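Local coordinates for protein CTD kinase subunit gamma (Schizosaccharomyces pombe, PDB 5CE7) that is probably a subunit of a kinase complex that hyperphosphorylates the C-terminal repeats of RNA polymerase II, here seen in its N-terminal noncanonical CTD-interacting domain, at residues A[80-92]-A[121-134]. Sequence-based numbering, arbitrary orientation.
Sequences YLNMISRDICKLV and VIDDNQYKDAMATV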
loop_
_atom_site.group_PDB
_atom_site.type_symbol
_atom_site.label_atom_id
_atom_site.label_comp_id
_atom_site.label_asym_id
_atom_site.label_seq_id
_atom_site.Cartn_x
_atom_site.Cartn_y
_atom_site.Cartn_z
ATOM N N TYR A 80 -9.413 3.255 4.847
ATOM C CA TYR A 80 -8.195 2.703 4.245
ATOM C C TYR A 80 -7.214 2.197 5.311
ATOM O O TYR A 80 -6.580 1.154 5.136
ATOM C CB TYR A 80 -7.506 3.728 3.331
ATOM C CG TYR A 80 -8.363 4.219 2.175
ATOM C CD1 TYR A 80 -8.750 3.362 1.155
ATOM C CD2 TYR A 80 -8.768 5.546 2.106
ATOM C CE1 TYR A 80 -9.537 3.810 0.096
ATOM C CE2 TYR A 80 -9.536 6.010 1.053
ATOM C CZ TYR A 80 -9.924 5.139 0.057
ATOM O OH TYR A 80 -10.699 5.608 -0.982
ATOM N N LEU A 81 -7.105 2.929 6.414
ATOM C CA LEU A 81 -6.181 2.573 7.485
ATOM C C LEU A 81 -6.481 1.197 8.077
ATOM O O LEU A 81 -5.569 0.413 8.314
ATOM C CB LEU A 81 -6.189 3.643 8.585
ATOM C CG LEU A 81 -5.654 5.012 8.168
ATOM C CD1 LEU A 81 -6.113 6.081 9.131
ATOM C CD2 LEU A 81 -4.130 4.974 8.069
ATOM N N ASN A 82 -7.755 0.907 8.318
ATOM C CA ASN A 82 -8.146 -0.407 8.835
ATOM C C ASN A 82 -7.947 -1.519 7.815
ATOM O O ASN A 82 -7.593 -2.639 8.170
ATOM C CB ASN A 82 -9.607 -0.408 9.317
ATOM C CG ASN A 82 -9.790 0.349 10.628
ATOM O OD1 ASN A 82 -8.816 0.731 11.281
ATOM N ND2 ASN A 82 -11.042 0.556 11.023
HETATM N N MSE A 83 -8.201 -1.220 6.545
HETATM C CA MSE A 83 -8.048 -2.226 5.502
HETATM C C MSE A 83 -6.581 -2.587 5.280
HETATM O O MSE A 83 -6.220 -3.749 5.141
HETATM C CB MSE A 83 -8.656 -1.745 4.187
HETATM C CG MSE A 83 -10.121 -1.372 4.289
HETATM SE SE MSE A 83 -10.738 -0.625 2.576
HETATM C CE MSE A 83 -11.767 -2.152 1.955
ATOM N N ILE A 84 -5.731 -1.575 5.247
ATOM C CA ILE A 84 -4.303 -1.796 5.047
ATOM C C ILE A 84 -3.681 -2.520 6.239
ATOM O O ILE A 84 -2.841 -3.410 6.071
ATOM C CB ILE A 84 -3.595 -0.453 4.759
ATOM C CG1 ILE A 84 -3.915 -0.010 3.325
ATOM C CG2 ILE A 84 -2.098 -0.568 4.993
ATOM C CD1 ILE A 84 -3.897 1.520 3.091
ATOM N N SER A 85 -4.112 -2.147 7.444
ATOM C CA SER A 85 -3.655 -2.804 8.660
ATOM C C SER A 85 -4.023 -4.290 8.677
ATOM O O SER A 85 -3.184 -5.146 8.967
ATOM C CB SER A 85 -4.259 -2.116 9.886
ATOM O OG SER A 85 -3.589 -2.528 11.061
ATOM N N ARG A 86 -5.283 -4.584 8.374
ATOM C CA ARG A 86 -5.773 -5.963 8.316
ATOM C C ARG A 86 -4.985 -6.765 7.288
ATOM O O ARG A 86 -4.680 -7.937 7.500
ATOM C CB ARG A 86 -7.262 -5.989 7.939
ATOM C CG ARG A 86 -7.815 -7.370 7.599
ATOM C CD ARG A 86 -9.157 -7.279 6.839
ATOM N NE ARG A 86 -8.982 -6.777 5.477
ATOM C CZ ARG A 86 -9.852 -5.997 4.834
ATOM N NH1 ARG A 86 -10.979 -5.618 5.420
ATOM N NH2 ARG A 86 -9.590 -5.594 3.600
ATOM N N ASP A 87 -4.647 -6.126 6.177
ATOM C CA ASP A 87 -4.050 -6.848 5.055
ATOM C C ASP A 87 -2.539 -6.728 4.955
ATOM O O ASP A 87 -1.968 -7.081 3.924
ATOM C CB ASP A 87 -4.679 -6.401 3.726
ATOM C CG ASP A 87 -6.161 -6.746 3.632
ATOM O OD1 ASP A 87 -6.658 -7.511 4.480
ATOM O OD2 ASP A 87 -6.827 -6.259 2.705
ATOM N N ILE A 88 -1.885 -6.234 6.005
ATOM C CA ILE A 88 -0.449 -5.919 5.912
ATOM C C ILE A 88 0.427 -7.106 5.514
ATOM O O ILE A 88 1.345 -6.959 4.707
ATOM C CB ILE A 88 0.115 -5.227 7.190
ATOM C CG1 ILE A 88 1.543 -4.710 6.943
ATOM C CG2 ILE A 88 0.094 -6.176 8.390
ATOM C CD1 ILE A 88 1.663 -3.688 5.797
ATOM N N CYS A 89 0.151 -8.283 6.059
ATOM C CA CYS A 89 0.962 -9.444 5.710
ATOM C C CYS A 89 0.671 -9.928 4.288
ATOM O O CYS A 89 1.573 -10.395 3.595
ATOM C CB CYS A 89 0.819 -10.571 6.744
ATOM S SG CYS A 89 1.630 -10.190 8.334
ATOM N N LYS A 90 -0.575 -9.803 3.843
ATOM C CA LYS A 90 -0.891 -10.089 2.442
ATOM C C LYS A 90 -0.119 -9.154 1.516
ATOM O O LYS A 90 0.430 -9.573 0.492
ATOM C CB LYS A 90 -2.398 -9.954 2.188
ATOM C CG LYS A 90 -3.234 -11.016 2.889
ATOM C CD LYS A 90 -4.717 -10.890 2.538
ATOM C CE LYS A 90 -5.525 -12.071 3.083
ATOM N NZ LYS A 90 -6.993 -11.931 2.799
ATOM N N LEU A 91 -0.086 -7.875 1.881
ATOM C CA LEU A 91 0.630 -6.886 1.100
ATOM C C LEU A 91 2.097 -7.286 0.996
ATOM O O LEU A 91 2.675 -7.248 -0.086
ATOM C CB LEU A 91 0.481 -5.496 1.718
ATOM C CG LEU A 91 -0.961 -4.968 1.608
ATOM C CD1 LEU A 91 -1.238 -3.764 2.519
ATOM C CD2 LEU A 91 -1.271 -4.624 0.153
ATOM N N VAL A 92 2.696 -7.671 2.120
ATOM C CA VAL A 92 4.092 -8.104 2.114
ATOM C C VAL A 92 4.307 -9.325 1.215
ATOM O O VAL A 92 5.295 -9.413 0.483
ATOM C CB VAL A 92 4.610 -8.397 3.555
ATOM C CG1 VAL A 92 5.958 -9.093 3.498
ATOM C CG2 VAL A 92 4.695 -7.109 4.370
ATOM N N VAL A 121 -0.254 2.561 12.438
ATOM C CA VAL A 121 -1.183 1.935 11.509
ATOM C C VAL A 121 -1.189 0.425 11.754
ATOM O O VAL A 121 -2.228 -0.236 11.639
ATOM C CB VAL A 121 -0.796 2.231 10.047
ATOM C CG1 VAL A 121 -1.786 1.569 9.084
ATOM C CG2 VAL A 121 -0.737 3.735 9.811
ATOM N N ILE A 122 -0.017 -0.117 12.088
ATOM C CA ILE A 122 0.105 -1.526 12.473
ATOM C C ILE A 122 0.702 -1.632 13.881
ATOM O O ILE A 122 1.540 -0.820 14.263
ATOM C CB ILE A 122 0.953 -2.341 11.467
ATOM C CG1 ILE A 122 2.407 -1.851 11.428
ATOM C CG2 ILE A 122 0.339 -2.293 10.060
ATOM C CD1 ILE A 122 3.265 -2.589 10.375
ATOM N N ASP A 123 0.245 -2.611 14.660
ATOM C CA ASP A 123 0.750 -2.788 16.022
ATOM C C ASP A 123 2.029 -3.642 16.074
ATOM O O ASP A 123 2.592 -4.022 15.036
ATOM C CB ASP A 123 -0.334 -3.355 16.959
ATOM C CG ASP A 123 -0.809 -4.751 16.553
ATOM O OD1 ASP A 123 -0.006 -5.537 16.014
ATOM O OD2 ASP A 123 -1.998 -5.065 16.778
ATOM N N ASP A 124 2.480 -3.936 17.288
ATOM C CA ASP A 124 3.741 -4.638 17.483
ATOM C C ASP A 124 3.713 -6.043 16.897
ATOM O O ASP A 124 4.675 -6.471 16.257
ATOM C CB ASP A 124 4.110 -4.691 18.971
ATOM C CG ASP A 124 4.561 -3.343 19.517
ATOM O OD1 ASP A 124 4.759 -2.400 18.716
ATOM O OD2 ASP A 124 4.739 -3.233 20.752
ATOM N N ASN A 125 2.612 -6.757 17.117
ATOM C CA ASN A 125 2.475 -8.119 16.610
ATOM C C ASN A 125 2.475 -8.194 15.079
ATOM O O ASN A 125 3.187 -9.018 14.501
ATOM C CB ASN A 125 1.210 -8.787 17.152
ATOM C CG ASN A 125 1.199 -10.278 16.899
ATOM O OD1 ASN A 125 2.168 -10.974 17.205
ATOM N ND2 ASN A 125 0.113 -10.776 16.313
ATOM N N GLN A 126 1.662 -7.346 14.440
ATOM C CA GLN A 126 1.646 -7.220 12.982
ATOM C C GLN A 126 3.029 -6.895 12.401
ATOM O O GLN A 126 3.478 -7.534 11.449
ATOM C CB GLN A 126 0.651 -6.141 12.548
ATOM C CG GLN A 126 -0.802 -6.449 12.904
ATOM C CD GLN A 126 -1.729 -5.301 12.551
ATOM O OE1 GLN A 126 -1.712 -4.258 13.196
ATOM N NE2 GLN A 126 -2.538 -5.488 11.512
ATOM N N TYR A 127 3.689 -5.894 12.977
ATOM C CA TYR A 127 5.012 -5.482 12.531
ATOM C C TYR A 127 5.997 -6.638 12.656
ATOM O O TYR A 127 6.772 -6.920 11.730
ATOM C CB TYR A 127 5.486 -4.282 13.345
ATOM C CG TYR A 127 6.881 -3.797 13.002
ATOM C CD1 TYR A 127 7.159 -3.230 11.758
ATOM C CD2 TYR A 127 7.916 -3.888 13.931
ATOM C CE1 TYR A 127 8.431 -2.784 11.443
ATOM C CE2 TYR A 127 9.191 -3.440 13.623
ATOM C CZ TYR A 127 9.443 -2.890 12.381
ATOM O OH TYR A 127 10.710 -2.446 12.083
ATOM N N LYS A 128 5.954 -7.318 13.795
ATOM C CA LYS A 128 6.814 -8.469 14.026
ATOM C C LYS A 128 6.525 -9.569 13.010
ATOM O O LYS A 128 7.448 -10.156 12.451
ATOM C CB LYS A 128 6.649 -9.008 15.454
ATOM C CG LYS A 128 7.304 -8.146 16.542
ATOM C CD LYS A 128 7.247 -8.839 17.905
ATOM C CE LYS A 128 7.943 -8.030 18.998
ATOM N NZ LYS A 128 7.011 -7.133 19.739
ATOM N N ASP A 129 5.246 -9.854 12.786
ATOM C CA ASP A 129 4.842 -10.851 11.794
ATOM C C ASP A 129 5.298 -10.477 10.380
ATOM O O ASP A 129 5.833 -11.305 9.650
ATOM C CB ASP A 129 3.317 -11.046 11.794
ATOM C CG ASP A 129 2.838 -12.000 12.894
ATOM O OD1 ASP A 129 3.679 -12.625 13.574
ATOM O OD2 ASP A 129 1.612 -12.130 13.067
ATOM N N ALA A 130 5.057 -9.233 9.991
ATOM C CA ALA A 130 5.389 -8.778 8.642
ATOM C C ALA A 130 6.903 -8.735 8.426
ATOM O O ALA A 130 7.404 -9.107 7.362
ATOM C CB ALA A 130 4.767 -7.411 8.385
HETATM N N MSE A 131 7.631 -8.287 9.442
HETATM C CA MSE A 131 9.098 -8.275 9.388
HETATM C C MSE A 131 9.672 -9.691 9.294
HETATM O O MSE A 131 10.662 -9.926 8.587
HETATM C CB MSE A 131 9.687 -7.526 10.591
HETATM C CG MSE A 131 9.459 -6.013 10.543
HETATM SE SE MSE A 131 10.465 -5.125 9.103
HETATM C CE MSE A 131 12.252 -5.306 9.903
ATOM N N ALA A 132 9.054 -10.641 9.996
ATOM C CA ALA A 132 9.505 -12.037 9.898
ATOM C C ALA A 132 9.241 -12.603 8.496
ATOM O O ALA A 132 9.995 -13.432 7.996
ATOM C CB ALA A 132 8.838 -12.907 10.964
ATOM N N THR A 133 8.161 -12.155 7.870
ATOM C CA THR A 133 7.850 -12.580 6.515
ATOM C C THR A 133 8.910 -12.084 5.542
ATOM O O THR A 133 9.410 -12.846 4.724
ATOM C CB THR A 133 6.462 -12.076 6.065
ATOM O OG1 THR A 133 5.465 -12.609 6.944
ATOM C CG2 THR A 133 6.166 -12.533 4.640
ATOM N N VAL A 134 9.251 -10.801 5.641
ATOM C CA VAL A 134 10.302 -10.232 4.816
ATOM C C VAL A 134 11.626 -10.983 4.994
ATOM O O VAL A 134 12.322 -11.268 4.024
ATOM C CB VAL A 134 10.514 -8.728 5.116
ATOM C CG1 VAL A 134 11.714 -8.199 4.351
ATOM C CG2 VAL A 134 9.254 -7.924 4.756
#
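Ser-85 supplies the polar link to Val-121 and Gln-126, acting as donor and acceptor at once. With chi1 at -166° its OG is swung opposite the backbone N, which brings it onto Val-121 O for a hydrogen bond of 2.7 Å, in the carbonyl plane. The same OG accepts from Gln-126 NE2 at 3.2 Å, a somewhat bent bond (148° at the hydrogen) lying close to the amide plane. The other end of that amide is fixed within its own segment: Asp-123 N donates to Gln-126 OE1, while Gln-126 N donates to Asp-123 OD1 in a nearly straight 2.9 Å bond, a capping box at the start of helix 124-139. An alanine in place of Gln-126 would probably leave Ser-85 OG without its amide donor and Asp-123 N without its side-chain acceptor.

In this all-helical, right-handed superhelix of the CTD-interacting domain, helix 88-92 runs nearly parallel to helix 124-134, at 15° with axes 9.4 Å apart. Helix 100-118 backs the pair, touching both Ile-88 and Val-134.

Apolar packing fills much of the rest. Leu-81 CD2 meets Val-121 CG2, and Ile-88 CB and CG1 meet Ile-122 CG2, the two side chains crossing at about a right angle. Further along, Val-92 splits its branches: CG1 reaches Thr-133 CG2 (3.6 Å) and Val-134 CG2 (3.7 Å), whereas CG2 rests on Ala-130 CB. Cys-89 SG lies 4.2 Å from Ala-130 CB, with Asp-129 CB beside it at 3.9 Å.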